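Local structure of shikimate dehydrogenase (NADP(+)) (Listeria monocytogenes, 3TNL) at residues Ile40-Thr45 with Tyr67-Phe72; Val74-Leu79 with Ser97-Thr102; Val121-Asn126 with Phe297-His302. The protein catalyses the reversible NADP(H)-linked interconversion of 3-dehydroshikimate and shikimate, the fourth step of the pathway leading to chorismate and the aromatic amino acids. All coordinates share one frame; numbering follows the deposited sequence. Where two conformers were deposited one is given.

How the interactions relate
The three contacts follow one another along the chain. Interactions 1 and 3 rest on the mixed sheet of the substrate-binding domain; interaction 2 joins the loops leaving two of its strands, 67-73 and 93-96. Interaction 1 pairs strands 38-44 and 67-73, and interaction 3 lays helix 286-301 against strand 123-127. Their centres lie about 13 Å (1 and 2), 12 Å (1 and 3) and 18 Å (2 and 3) apart. T45 N probably hydrogen-bonds to M98 O, and K101 O probably accepts from V121 N. The bonds thus tie the contacts to the segments holding S97 and N122, inferred to bind shikimate, and K101, the inferred proton acceptor.

Interaction 1 (Ile40-Thr45 with Tyr67-Phe72)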
ATOM      1  N   ILE B  40       4.733  -3.740  -0.523  1.00 15.19           N
ATOM      2  CA  ILE B  40       5.633  -4.063   0.582  1.00 15.10           C
ATOM      3  C   ILE B  40       5.633  -2.796   1.451  1.00 15.64           C
ATOM      4  O   ILE B  40       5.810  -1.679   0.950  1.00 16.51           O
ATOM      5  CB  ILE B  40       7.060  -4.358   0.134  1.00 15.66           C
ATOM      6  CG1 ILE B  40       7.105  -5.524  -0.838  1.00 15.81           C
ATOM      7  CG2 ILE B  40       7.916  -4.662   1.388  1.00 17.09           C
ATOM      8  CD1 ILE B  40       6.587  -6.857  -0.281  1.00 17.95           C
ATOM      9  N   GLY B  41       5.381  -2.956   2.747  1.00 15.82           N
ATOM     10  CA  GLY B  41       5.328  -1.818   3.659  1.00 16.49           C
ATOM     11  C   GLY B  41       6.587  -1.576   4.470  1.00 15.42           C
ATOM     12  O   GLY B  41       7.555  -2.348   4.439  1.00 15.20           O
ATOM     13  N   LEU B  42       6.514  -0.511   5.251  1.00 15.28           N
ATOM     14  CA  LEU B  42       7.543  -0.108   6.219  1.00 14.07           C
ATOM     15  C   LEU B  42       6.750   0.584   7.323  1.00 15.34           C
ATOM     16  O   LEU B  42       6.104   1.609   7.065  1.00 15.95           O
ATOM     17  CB  LEU B  42       8.597   0.794   5.584  1.00 14.04           C
ATOM     18  CG  LEU B  42       9.510   1.549   6.579  1.00 15.87           C
ATOM     19  CD1 LEU B  42      10.263   0.595   7.497  1.00 16.66           C
ATOM     20  CD2 LEU B  42      10.505   2.413   5.849  1.00 18.14           C
ATOM     21  N   ILE B  43       6.795   0.044   8.531  1.00 15.06           N
ATOM     22  CA  ILE B  43       6.002   0.575   9.616  1.00 15.81           C
ATOM     23  C   ILE B  43       6.889   1.010  10.794  1.00 16.13           C
ATOM     24  O   ILE B  43       7.613   0.212  11.407  1.00 16.05           O
ATOM     25  CB  ILE B  43       4.855  -0.411  10.023  1.00 15.46           C
ATOM     26  CG1 ILE B  43       5.390  -1.779  10.386  1.00 15.31           C
ATOM     27  CG2 ILE B  43       3.880  -0.597   8.831  1.00 17.07           C
ATOM     28  CD1 ILE B  43       4.290  -2.716  10.919  1.00 17.35           C
ATOM     29  N   ALA B  44       6.789   2.299  11.119  1.00 16.83           N
ATOM     30  CA  ALA B  44       7.663   2.920  12.104  1.00 16.74           C
ATOM     31  C   ALA B  44       7.243   4.351  12.248  1.00 17.37           C
ATOM     32  O   ALA B  44       6.441   4.854  11.449  1.00 17.29           O
ATOM     33  CB  ALA B  44       9.112   2.884  11.585  1.00 16.43           C
ATOM     34  N   THR B  45       7.750   5.013  13.274  1.00 18.42           N
ATOM     35  CA  THR B  45       7.481   6.457  13.423  1.00 19.47           C
ATOM     36  C   THR B  45       8.554   7.049  14.323  1.00 20.98           C
ATOM     37  O   THR B  45       8.826   6.511  15.390  1.00 20.95           O
ATOM     38  CB  THR B  45       6.103   6.766  13.946  1.00 19.84           C
ATOM     39  OG1 THR B  45       5.912   8.187  13.911  1.00 24.46           O
ATOM     40  CG2 THR B  45       5.903   6.230  15.369  1.00 19.49           C
ATOM     41  N   TYR B  67       6.016  -4.680  -7.769  0.50 17.79           N
ATOM     42  CA  TYR B  67       5.841  -4.316  -6.384  0.50 18.42           C
ATOM     43  C   TYR B  67       6.186  -2.848  -6.210  0.50 17.45           C
ATOM     44  O   TYR B  67       6.907  -2.250  -7.020  0.50 18.44           O
ATOM     45  CB  TYR B  67       6.779  -5.111  -5.462  0.50 18.90           C
ATOM     46  CG  TYR B  67       6.394  -6.531  -5.119  0.50 17.95           C
ATOM     47  CD1 TYR B  67       5.445  -6.805  -4.127  0.50 17.54           C
ATOM     48  CD2 TYR B  67       7.039  -7.603  -5.713  0.50 18.59           C
ATOM     49  CE1 TYR B  67       5.121  -8.099  -3.782  0.50 19.24           C
ATOM     50  CE2 TYR B  67       6.718  -8.916  -5.360  0.50 19.41           C
ATOM     51  CZ  TYR B  67       5.758  -9.151  -4.399  0.50 23.77           C
ATOM     52  OH  TYR B  67       5.434 -10.445  -4.046  0.50 27.31           O
ATOM     53  N   VAL B  68       5.649  -2.285  -5.134  0.50 17.58           N
ATOM     54  CA  VAL B  68       5.958  -0.935  -4.716  0.50 17.18           C
ATOM     55  C   VAL B  68       6.160  -1.020  -3.215  0.50 16.36           C
ATOM     56  O   VAL B  68       5.596  -1.911  -2.568  0.50 17.09           O
ATOM     57  CB  VAL B  68       4.849   0.074  -5.068  0.50 16.25           C
ATOM     58  CG1 VAL B  68       4.807   0.322  -6.569  0.50 18.21           C
ATOM     59  CG2 VAL B  68       3.505  -0.411  -4.569  0.50 17.35           C
ATOM     60  N   TYR B  69       6.973  -0.114  -2.679  1.00 16.20           N
ATOM     61  CA  TYR B  69       7.303  -0.069  -1.256  1.00 15.99           C
ATOM     62  C   TYR B  69       6.884   1.295  -0.728  1.00 16.67           C
ATOM     63  O   TYR B  69       7.251   2.336  -1.266  1.00 17.15           O
ATOM     64  CB  TYR B  69       8.807  -0.275  -1.119  1.00 17.75           C
ATOM     65  CG  TYR B  69       9.406  -0.393   0.250  1.00 14.91           C
ATOM     66  CD1 TYR B  69       9.520   0.714   1.090  1.00 15.70           C
ATOM     67  CD2 TYR B  69       9.933  -1.593   0.691  1.00 16.09           C
ATOM     68  CE1 TYR B  69      10.142   0.632   2.315  1.00 14.08           C
ATOM     69  CE2 TYR B  69      10.532  -1.702   1.960  1.00 16.04           C
ATOM     70  CZ  TYR B  69      10.656  -0.580   2.746  1.00 15.08           C
ATOM     71  OH  TYR B  69      11.284  -0.678   3.983  1.00 17.18           O
ATOM     72  N   LEU B  70       6.096   1.274   0.325  1.00 14.56           N
ATOM     73  CA  LEU B  70       5.588   2.489   0.969  1.00 16.29           C
ATOM     74  C   LEU B  70       5.787   2.453   2.481  1.00 14.90           C
ATOM     75  O   LEU B  70       5.775   1.392   3.100  1.00 16.42           O
ATOM     76  CB  LEU B  70       4.089   2.679   0.734  1.00 16.05           C
ATOM     77  CG  LEU B  70       3.621   2.846  -0.707  1.00 14.99           C
ATOM     78  CD1 LEU B  70       2.075   2.844  -0.734  1.00 17.68           C
ATOM     79  CD2 LEU B  70       4.191   4.148  -1.302  1.00 18.06           C
ATOM     80  N   ALA B  71       5.957   3.639   3.065  1.00 15.83           N
ATOM     81  CA  ALA B  71       6.096   3.815   4.495  1.00 16.05           C
ATOM     82  C   ALA B  71       4.782   4.307   5.071  1.00 15.47           C
ATOM     83  O   ALA B  71       4.015   5.023   4.434  1.00 16.01           O
ATOM     84  CB  ALA B  71       7.211   4.834   4.816  1.00 17.97           C
ATOM     85  N   PHE B  72       4.530   3.881   6.310  1.00 14.73           N
ATOM     86  CA  PHE B  72       3.354   4.283   7.131  1.00 15.92           C
ATOM     87  C   PHE B  72       3.817   4.650   8.537  1.00 16.17           C
ATOM     88  O   PHE B  72       4.626   3.943   9.125  1.00 16.64           O
ATOM     89  CB  PHE B  72       2.280   3.166   7.168  1.00 16.22           C
ATOM     90  CG  PHE B  72       1.879   2.710   5.796  1.00 14.73           C
ATOM     91  CD1 PHE B  72       0.934   3.407   5.079  1.00 16.59           C
ATOM     92  CD2 PHE B  72       2.471   1.614   5.215  1.00 16.82           C
ATOM     93  CE1 PHE B  72       0.592   3.030   3.786  1.00 17.18           C
ATOM     94  CE2 PHE B  72       2.165   1.250   3.904  1.00 15.73           C
ATOM     95  CZ  PHE B  72       1.202   1.956   3.195  1.00 17.70           C
TER
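I40 packs CG2 against CD2 of Y69 (3.7 Å), and L42 brings CB within 3.6 Å of CE1 on the same ring. These two alternate residues of strand 38-44 meet the phenol ring obliquely, and G41 O, between them, lies over one of its faces. With CG anti to the backbone N (chi1 -175°), the Y69 ring runs along the neighbouring strand, and its hydroxyl continues beyond the contact to a hydrogen bond with N95. On the face shared by I43 and F72, G41 CA meets the F72 ring near its plane, at an edge.

The strands run parallel, as expected of a beta-alpha-beta crossover, with helix 52-63 as the connection. I40 uses both its backbone polar atoms: its N reaches V68 O at 2.9 Å, and its O receives L70 N at 3.0 Å. F72 N, 2.9 Å from L42 O, meets it almost straight on from the carbonyl (176°), whereas A44 N to F72 O is weak. V68, L70, A71 and F72 also pack on the second subunit. The chemistry implies a division of labour: backbone bonds set the strand pairing, while Y69 with I40 and L42 packs one face and F72 with I43 the other.

Interaction 2 (Val74-Leu79 with Ser97-Thr102)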
ATOM      1  N   VAL B  74       3.529   4.443  12.004  1.00 17.27           N
ATOM      2  CA  VAL B  74       2.935   3.479  12.895  1.00 17.49           C
ATOM      3  C   VAL B  74       3.746   3.343  14.145  1.00 18.18           C
ATOM      4  O   VAL B  74       4.928   3.070  14.122  1.00 18.19           O
ATOM      5  CB  VAL B  74       2.871   2.104  12.173  1.00 17.79           C
ATOM      6  CG1 VAL B  74       2.349   1.004  13.106  1.00 17.67           C
ATOM      7  CG2 VAL B  74       2.005   2.217  10.911  1.00 18.40           C
ATOM      8  N   GLY B  75       3.076   3.526  15.269  1.00 19.60           N
ATOM      9  CA  GLY B  75       3.675   3.384  16.587  1.00 20.89           C
ATOM     10  C   GLY B  75       2.912   2.370  17.427  1.00 20.49           C
ATOM     11  O   GLY B  75       2.136   1.565  16.902  1.00 20.30           O
ATOM     12  N   ASP B  76       3.102   2.445  18.743  0.70 22.56           N
ATOM     13  CA  ASP B  76       2.490   1.489  19.671  0.70 23.74           C
ATOM     14  C   ASP B  76       0.984   1.357  19.516  0.70 22.06           C
ATOM     15  O   ASP B  76       0.441   0.248  19.513  0.70 24.15           O
ATOM     16  CB  ASP B  76       2.748   1.901  21.138  0.70 25.38           C
ATOM     17  CG  ASP B  76       4.215   1.837  21.544  0.70 28.46           C
ATOM     18  OD1 ASP B  76       5.035   1.186  20.867  0.70 24.88           O
ATOM     19  OD2 ASP B  76       4.532   2.422  22.609  0.70 33.99           O
ATOM     20  N   LYS B  77       0.302   2.489  19.416  1.00 22.38           N
ATOM     21  CA  LYS B  77      -1.168   2.490  19.347  1.00 24.31           C
ATOM     22  C   LYS B  77      -1.743   1.877  18.095  1.00 21.82           C
ATOM     23  O   LYS B  77      -2.863   1.361  18.124  1.00 23.34           O
ATOM     24  CB  LYS B  77      -1.722   3.918  19.501  1.00 25.22           C
ATOM     25  CG  LYS B  77      -3.250   4.010  19.437  1.00 34.29           C
ATOM     26  CD  LYS B  77      -3.772   5.416  19.742  1.00 41.76           C
ATOM     27  CE  LYS B  77      -5.303   5.419  19.861  1.00 45.85           C
ATOM     28  NZ  LYS B  77      -5.852   6.723  20.363  1.00 48.73           N
ATOM     29  N   GLU B  78      -0.976   1.923  17.009  1.00 20.63           N
ATOM     30  CA  GLU B  78      -1.438   1.445  15.705  1.00 18.68           C
ATOM     31  C   GLU B  78      -0.957   0.036  15.328  1.00 17.08           C
ATOM     32  O   GLU B  78      -1.554  -0.597  14.447  1.00 17.32           O
ATOM     33  CB  GLU B  78      -0.947   2.380  14.581  1.00 17.06           C
ATOM     34  CG  GLU B  78      -1.442   3.850  14.620  1.00 19.77           C
ATOM     35  CD  GLU B  78      -0.685   4.740  15.595  1.00 22.01           C
ATOM     36  OE1 GLU B  78       0.483   4.458  15.929  1.00 20.36           O
ATOM     37  OE2 GLU B  78      -1.288   5.757  16.031  1.00 26.63           O
ATOM     38  N   LEU B  79       0.075  -0.467  15.997  1.00 16.87           N
ATOM     39  CA  LEU B  79       0.719  -1.691  15.553  1.00 17.30           C
ATOM     40  C   LEU B  79      -0.170  -2.910  15.372  1.00 16.57           C
ATOM     41  O   LEU B  79      -0.088  -3.567  14.310  1.00 17.50           O
ATOM     42  CB  LEU B  79       1.943  -2.025  16.416  1.00 17.61           C
ATOM     43  CG  LEU B  79       2.805  -3.187  15.964  1.00 16.40           C
ATOM     44  CD1 LEU B  79       3.457  -2.899  14.607  1.00 16.84           C
ATOM     45  CD2 LEU B  79       3.894  -3.427  17.038  1.00 18.46           C
ATOM     46  N   SER B  97      10.472  -0.714  11.880  1.00 18.33           N
ATOM     47  CA  SER B  97      11.526   0.072  12.547  1.00 19.43           C
ATOM     48  C   SER B  97      10.990   0.640  13.855  1.00 19.61           C
ATOM     49  O   SER B  97       9.882   0.287  14.276  1.00 18.27           O
ATOM     50  CB  SER B  97      12.172   1.097  11.614  1.00 21.58           C
ATOM     51  OG  SER B  97      13.400   1.570  12.191  1.00 25.50           O
ATOM     52  N   MET B  98      11.780   1.490  14.518  0.70 18.82           N
ATOM     53  CA  MET B  98      11.359   2.071  15.797  0.70 20.44           C
ATOM     54  C   MET B  98      10.002   2.729  15.658  0.70 18.75           C
ATOM     55  O   MET B  98       9.737   3.413  14.694  0.70 19.34           O
ATOM     56  CB  MET B  98      12.370   3.096  16.314  0.70 21.98           C
ATOM     57  CG  MET B  98      13.689   2.527  16.783  0.70 29.20           C
ATOM     58  SD  MET B  98      14.749   3.802  17.527  0.70 40.26           S
ATOM     59  CE  MET B  98      16.110   2.769  18.092  0.70 38.23           C
ATOM     60  N   PRO B  99       9.150   2.581  16.676  1.00 19.53           N
ATOM     61  CA  PRO B  99       9.323   1.915  17.973  1.00 19.68           C
ATOM     62  C   PRO B  99       8.746   0.498  18.060  1.00 18.94           C
ATOM     63  O   PRO B  99       8.414   0.036  19.138  1.00 21.72           O
ATOM     64  CB  PRO B  99       8.481   2.826  18.873  1.00 20.44           C
ATOM     65  CG  PRO B  99       7.287   3.127  17.998  1.00 21.10           C
ATOM     66  CD  PRO B  99       7.860   3.296  16.615  1.00 19.19           C
ATOM     67  N   ASN B 100       8.653  -0.198  16.928  1.00 19.28           N
ATOM     68  CA  ASN B 100       7.938  -1.469  16.872  1.00 17.99           C
ATOM     69  C   ASN B 100       8.724  -2.770  16.794  1.00 18.95           C
ATOM     70  O   ASN B 100       8.110  -3.838  16.827  1.00 19.22           O
ATOM     71  CB  ASN B 100       7.068  -1.434  15.594  1.00 16.95           C
ATOM     72  CG  ASN B 100       6.199  -0.203  15.508  1.00 18.33           C
ATOM     73  OD1 ASN B 100       5.536   0.135  16.451  1.00 19.65           O
ATOM     74  ND2 ASN B 100       6.211   0.471  14.367  1.00 18.36           N
ATOM     75  N   LYS B 101      10.048  -2.697  16.715  0.70 18.61           N
ATOM     76  CA  LYS B 101      10.842  -3.920  16.466  0.70 18.63           C
ATOM     77  C   LYS B 101      10.823  -4.962  17.571  0.70 18.30           C
ATOM     78  O   LYS B 101      10.904  -6.143  17.292  0.70 17.48           O
ATOM     79  CB  LYS B 101      12.279  -3.572  16.100  0.70 18.76           C
ATOM     80  CG  LYS B 101      12.380  -2.732  14.862  0.70 20.18           C
ATOM     81  CD  LYS B 101      13.822  -2.510  14.430  0.70 20.65           C
ATOM     82  CE  LYS B 101      14.608  -1.694  15.434  0.70 24.68           C
ATOM     83  NZ  LYS B 101      16.045  -1.518  15.008  0.70 29.66           N
ATOM     84  N   THR B 102      10.764  -4.524  18.819  1.00 20.07           N
ATOM     85  CA  THR B 102      10.745  -5.472  19.931  1.00 20.68           C
ATOM     86  C   THR B 102       9.350  -5.917  20.374  1.00 22.46           C
ATOM     87  O   THR B 102       9.232  -6.851  21.154  1.00 25.42           O
ATOM     88  CB  THR B 102      11.535  -4.943  21.132  1.00 23.11           C
ATOM     89  OG1 THR B 102      10.896  -3.780  21.654  1.00 27.45           O
ATOM     90  CG2 THR B 102      12.952  -4.616  20.749  1.00 23.33           C
TER
HETATM   91  O   HOH W   1       5.084  -0.780  19.118  1.00 22.29           O
HETATM   92  O   HOH W   2       7.427   0.926  21.688  1.00 40.05           O
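N100 and L79 are brought together by different first torsions: CG of N100 stands anti to its carbonyl carbon (chi1 -52°), that of L79 anti to its backbone N (chi1 -173°), and the two side chains slide past each other in opposite directions. The setting is a loop-to-loop contact in the alpha/beta substrate-binding domain. Segment 74-79 links strand 67-73 to helix 79-88, and segment 97-102 follows strand 93-96 and carries S97, inferred to bind shikimate, and K101, inferred to be the proton acceptor.

The amide of N100 does most of the work. Its ND2 donates to V74 O at 2.9 Å, with the acceptor almost in the amide plane and the N-H pointing nearly straight at it; seen from V74, however, the donor stands well above the carbonyl plane. A weak second bond from ND2 goes to I43 O on strand 38-44, so both neighbouring backbones restrain the amide's rotation. On the other side of the group, OD1 faces the peptide after G75, while L79 lays CD1 3.9 Å from CG and CD2 4.0 Å from CB of N100, setting both methyls against the side chain.

P99, reached through a cis peptide, places its ring beside the turn at G75. Within that turn, E78 folds back so that OE1 accepts from G75 N at 2.8 Å, and G75 O in turn receives E78 N. Beside exposed D76, one water lies 2.9 Å from N100 OD1 and another donates to P99 O; their link to D76 OD1 is doubtful, as D76 has two conformers. In the P99 ring itself, CG rests 3.9 Å from G75 CA.

Interaction 3 (Val121-Asn126 with Phe297-His302); sequences VNTVVN and FEIWTH
W300 crosses to strand 123-127 with its indole and ties it to V124 through a backbone carbonyl. Its CB leaves helix 286-301 neither at the strand nor away from it; chi1 of -60° then sets CG anti to the carbonyl carbon, and the ring swings over to the strand. CD1 comes first, 3.6 Å from V124 O and 4.3 Å from V125 CB, which lies at the ring edge near its plane. NE1 follows, donating to V124 O at 3.0 Å with a moderately bent N-H. The oxygen lies close to the indole plane, although from the carbonyl's own side the donor sits above its plane. T123 CG2 comes obliquely, 4.0 Å from NE1 and nearly as close to CZ2. At the tip, CH2 packs on I40 CG2 and Y69 CE2.

This is a helix-on-sheet arrangement in which helix 286-301, from the C-terminal part of the chain, covers the substrate-binding sheet, its axis nearly parallel to the strand, 8.6 Å away. The strand starts at a classic beta bulge, N122 and T123 both facing H134. T123 OG1 donates to OD1 of N122, a residue inferred to bind shikimate, while H56 meets the indole edge-to-face.

The preceding residue, I299, packs on V125. I299 CG2, anti to the backbone N, touches V125 CB at 3.7 Å and V125 CG1 at 3.8 Å, while the other methyl, V125 CG2, reaches back to I299 O at 3.8 Å.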
ATOM      1  N   VAL B 121      12.536  -7.766  15.436  1.00 17.28           N
ATOM      2  CA  VAL B 121      12.204  -8.117  14.069  1.00 17.74           C
ATOM      3  C   VAL B 121      12.220  -6.842  13.243  1.00 17.41           C
ATOM      4  O   VAL B 121      11.604  -5.849  13.632  1.00 18.37           O
ATOM      5  CB  VAL B 121      10.757  -8.698  13.990  1.00 17.18           C
ATOM      6  CG1 VAL B 121      10.248  -8.760  12.512  1.00 16.27           C
ATOM      7  CG2 VAL B 121      10.697 -10.066  14.669  1.00 17.11           C
ATOM      8  N   ASN B 122      12.921  -6.830  12.119  1.00 15.59           N
ATOM      9  CA  ASN B 122      12.868  -5.684  11.221  1.00 16.88           C
ATOM     10  C   ASN B 122      12.273  -6.033   9.851  1.00 16.39           C
ATOM     11  O   ASN B 122      12.074  -5.141   9.027  1.00 16.15           O
ATOM     12  CB  ASN B 122      14.231  -4.990  11.051  1.00 17.20           C
ATOM     13  CG  ASN B 122      15.154  -5.717  10.129  1.00 18.73           C
ATOM     14  OD1 ASN B 122      14.963  -6.910   9.814  1.00 17.00           O
ATOM     15  ND2 ASN B 122      16.174  -4.999   9.646  1.00 22.72           N
ATOM     16  N   THR B 123      11.961  -7.309   9.619  1.00 16.24           N
ATOM     17  CA  THR B 123      11.472  -7.797   8.331  1.00 15.88           C
ATOM     18  C   THR B 123      10.444  -8.909   8.540  1.00 16.62           C
ATOM     19  O   THR B 123      10.708  -9.863   9.240  1.00 17.16           O
ATOM     20  CB  THR B 123      12.639  -8.366   7.525  1.00 15.88           C
ATOM     21  OG1 THR B 123      13.615  -7.329   7.273  1.00 17.69           O
ATOM     22  CG2 THR B 123      12.183  -8.969   6.203  1.00 16.12           C
ATOM     23  N   VAL B 124       9.272  -8.777   7.923  1.00 15.84           N
ATOM     24  CA  VAL B 124       8.234  -9.767   8.004  1.00 14.81           C
ATOM     25  C   VAL B 124       7.891 -10.264   6.612  1.00 17.26           C
ATOM     26  O   VAL B 124       7.907  -9.492   5.647  1.00 15.58           O
ATOM     27  CB  VAL B 124       6.940  -9.184   8.657  1.00 15.13           C
ATOM     28  CG1 VAL B 124       5.813 -10.239   8.715  1.00 17.69           C
ATOM     29  CG2 VAL B 124       7.229  -8.679  10.098  1.00 16.48           C
ATOM     30  N   VAL B 125       7.597 -11.561   6.513  1.00 15.70           N
ATOM     31  CA  VAL B 125       7.147 -12.173   5.251  1.00 16.16           C
ATOM     32  C   VAL B 125       5.916 -13.013   5.558  1.00 16.31           C
ATOM     33  O   VAL B 125       5.794 -13.584   6.641  1.00 16.52           O
ATOM     34  CB  VAL B 125       8.263 -12.981   4.538  1.00 16.35           C
ATOM     35  CG1 VAL B 125       8.742 -14.157   5.404  1.00 16.72           C
ATOM     36  CG2 VAL B 125       7.808 -13.489   3.187  1.00 16.60           C
ATOM     37  N   ASN B 126       4.990 -13.014   4.607  1.00 16.37           N
ATOM     38  CA  ASN B 126       3.718 -13.708   4.698  1.00 15.71           C
ATOM     39  C   ASN B 126       3.656 -14.870   3.703  1.00 17.21           C
ATOM     40  O   ASN B 126       3.837 -14.642   2.495  1.00 17.33           O
ATOM     41  CB  ASN B 126       2.637 -12.705   4.353  1.00 15.77           C
ATOM     42  CG  ASN B 126       1.232 -13.241   4.569  1.00 21.02           C
ATOM     43  OD1 ASN B 126       1.021 -14.426   4.705  1.00 24.38           O
ATOM     44  ND2 ASN B 126       0.251 -12.344   4.506  1.00 22.43           N
ATOM     45  N   PHE B 297      14.923  -8.015   0.569  1.00 16.17           N
ATOM     46  CA  PHE B 297      14.458  -8.066  -0.821  1.00 16.70           C
ATOM     47  C   PHE B 297      14.327  -9.514  -1.317  1.00 16.52           C
ATOM     48  O   PHE B 297      13.317  -9.874  -1.965  1.00 18.65           O
ATOM     49  CB  PHE B 297      15.446  -7.295  -1.681  1.00 16.46           C
ATOM     50  CG  PHE B 297      15.001  -7.102  -3.097  1.00 17.62           C
ATOM     51  CD1 PHE B 297      14.279  -5.988  -3.456  1.00 18.47           C
ATOM     52  CD2 PHE B 297      15.332  -8.031  -4.075  1.00 18.86           C
ATOM     53  CE1 PHE B 297      13.893  -5.800  -4.791  1.00 19.84           C
ATOM     54  CE2 PHE B 297      14.935  -7.858  -5.399  1.00 17.76           C
ATOM     55  CZ  PHE B 297      14.206  -6.735  -5.740  1.00 18.36           C
ATOM     56  N   GLU B 298      15.306 -10.350  -0.975  1.00 15.46           N
ATOM     57  CA  GLU B 298      15.252 -11.787  -1.378  1.00 18.07           C
ATOM     58  C   GLU B 298      14.186 -12.550  -0.622  1.00 17.71           C
ATOM     59  O   GLU B 298      13.491 -13.412  -1.206  1.00 18.23           O
ATOM     60  CB  GLU B 298      16.607 -12.518  -1.249  1.00 20.08           C
ATOM     61  CG  GLU B 298      16.487 -14.032  -1.685  1.00 23.07           C
ATOM     62  CD  GLU B 298      17.771 -14.884  -1.581  1.00 28.81           C
ATOM     63  OE1 GLU B 298      18.844 -14.360  -1.238  1.00 30.74           O
ATOM     64  OE2 GLU B 298      17.661 -16.111  -1.844  1.00 31.69           O
ATOM     65  N   ILE B 299      14.054 -12.268   0.671  1.00 16.24           N
ATOM     66  CA  ILE B 299      13.021 -12.895   1.496  1.00 16.60           C
ATOM     67  C   ILE B 299      11.636 -12.637   0.843  1.00 16.57           C
ATOM     68  O   ILE B 299      10.799 -13.527   0.780  1.00 18.68           O
ATOM     69  CB  ILE B 299      13.092 -12.388   2.961  1.00 17.13           C
ATOM     70  CG1 ILE B 299      14.245 -13.063   3.723  1.00 18.48           C
ATOM     71  CG2 ILE B 299      11.815 -12.670   3.688  1.00 18.49           C
ATOM     72  CD1 ILE B 299      14.618 -12.407   5.033  1.00 18.34           C
ATOM     73  N   TRP B 300      11.407 -11.427   0.345  1.00 16.05           N
ATOM     74  CA  TRP B 300      10.102 -11.133  -0.231  1.00 15.74           C
ATOM     75  C   TRP B 300       9.903 -11.633  -1.647  1.00 15.41           C
ATOM     76  O   TRP B 300       8.855 -12.204  -1.964  1.00 17.55           O
ATOM     77  CB  TRP B 300       9.812  -9.630  -0.243  1.00 15.36           C
ATOM     78  CG  TRP B 300       9.820  -8.976   1.145  1.00 14.23           C
ATOM     79  CD1 TRP B 300       9.289  -9.459   2.293  1.00 14.40           C
ATOM     80  CD2 TRP B 300      10.390  -7.708   1.477  1.00 14.93           C
ATOM     81  NE1 TRP B 300       9.506  -8.583   3.306  1.00 15.56           N
ATOM     82  CE2 TRP B 300      10.201  -7.506   2.841  1.00 16.40           C
ATOM     83  CE3 TRP B 300      11.085  -6.748   0.735  1.00 14.96           C
ATOM     84  CZ2 TRP B 300      10.648  -6.359   3.496  1.00 15.72           C
ATOM     85  CZ3 TRP B 300      11.548  -5.609   1.389  1.00 17.08           C
ATOM     86  CH2 TRP B 300      11.311  -5.425   2.733  1.00 15.06           C
ATOM     87  N   THR B 301      10.897 -11.369  -2.490  1.00 16.05           N
ATOM     88  CA  THR B 301      10.799 -11.616  -3.952  1.00 16.90           C
ATOM     89  C   THR B 301      11.424 -12.872  -4.487  1.00 17.70           C
ATOM     90  O   THR B 301      11.112 -13.283  -5.611  1.00 19.01           O
ATOM     91  CB  THR B 301      11.425 -10.442  -4.744  1.00 18.49           C
ATOM     92  OG1 THR B 301      12.861 -10.502  -4.648  1.00 18.01           O
ATOM     93  CG2 THR B 301      10.892  -9.058  -4.270  1.00 16.61           C
ATOM     94  N   HIS B 302      12.350 -13.451  -3.737  1.00 17.80           N
ATOM     95  CA  HIS B 302      13.091 -14.621  -4.159  1.00 18.51           C
ATOM     96  C   HIS B 302      13.859 -14.347  -5.430  1.00 20.24           C
ATOM     97  O   HIS B 302      14.083 -15.241  -6.264  1.00 21.76           O
ATOM     98  CB  HIS B 302      12.231 -15.893  -4.148  1.00 20.28           C
ATOM     99  CG  HIS B 302      11.896 -16.310  -2.763  1.00 20.98           C
ATOM    100  ND1 HIS B 302      12.803 -16.963  -1.960  1.00 26.02           N
ATOM    101  CD2 HIS B 302      10.822 -16.054  -1.987  1.00 20.95           C
ATOM    102  CE1 HIS B 302      12.279 -17.124  -0.758  1.00 24.81           C
ATOM    103  NE2 HIS B 302      11.075 -16.597  -0.752  1.00 23.26           N
TER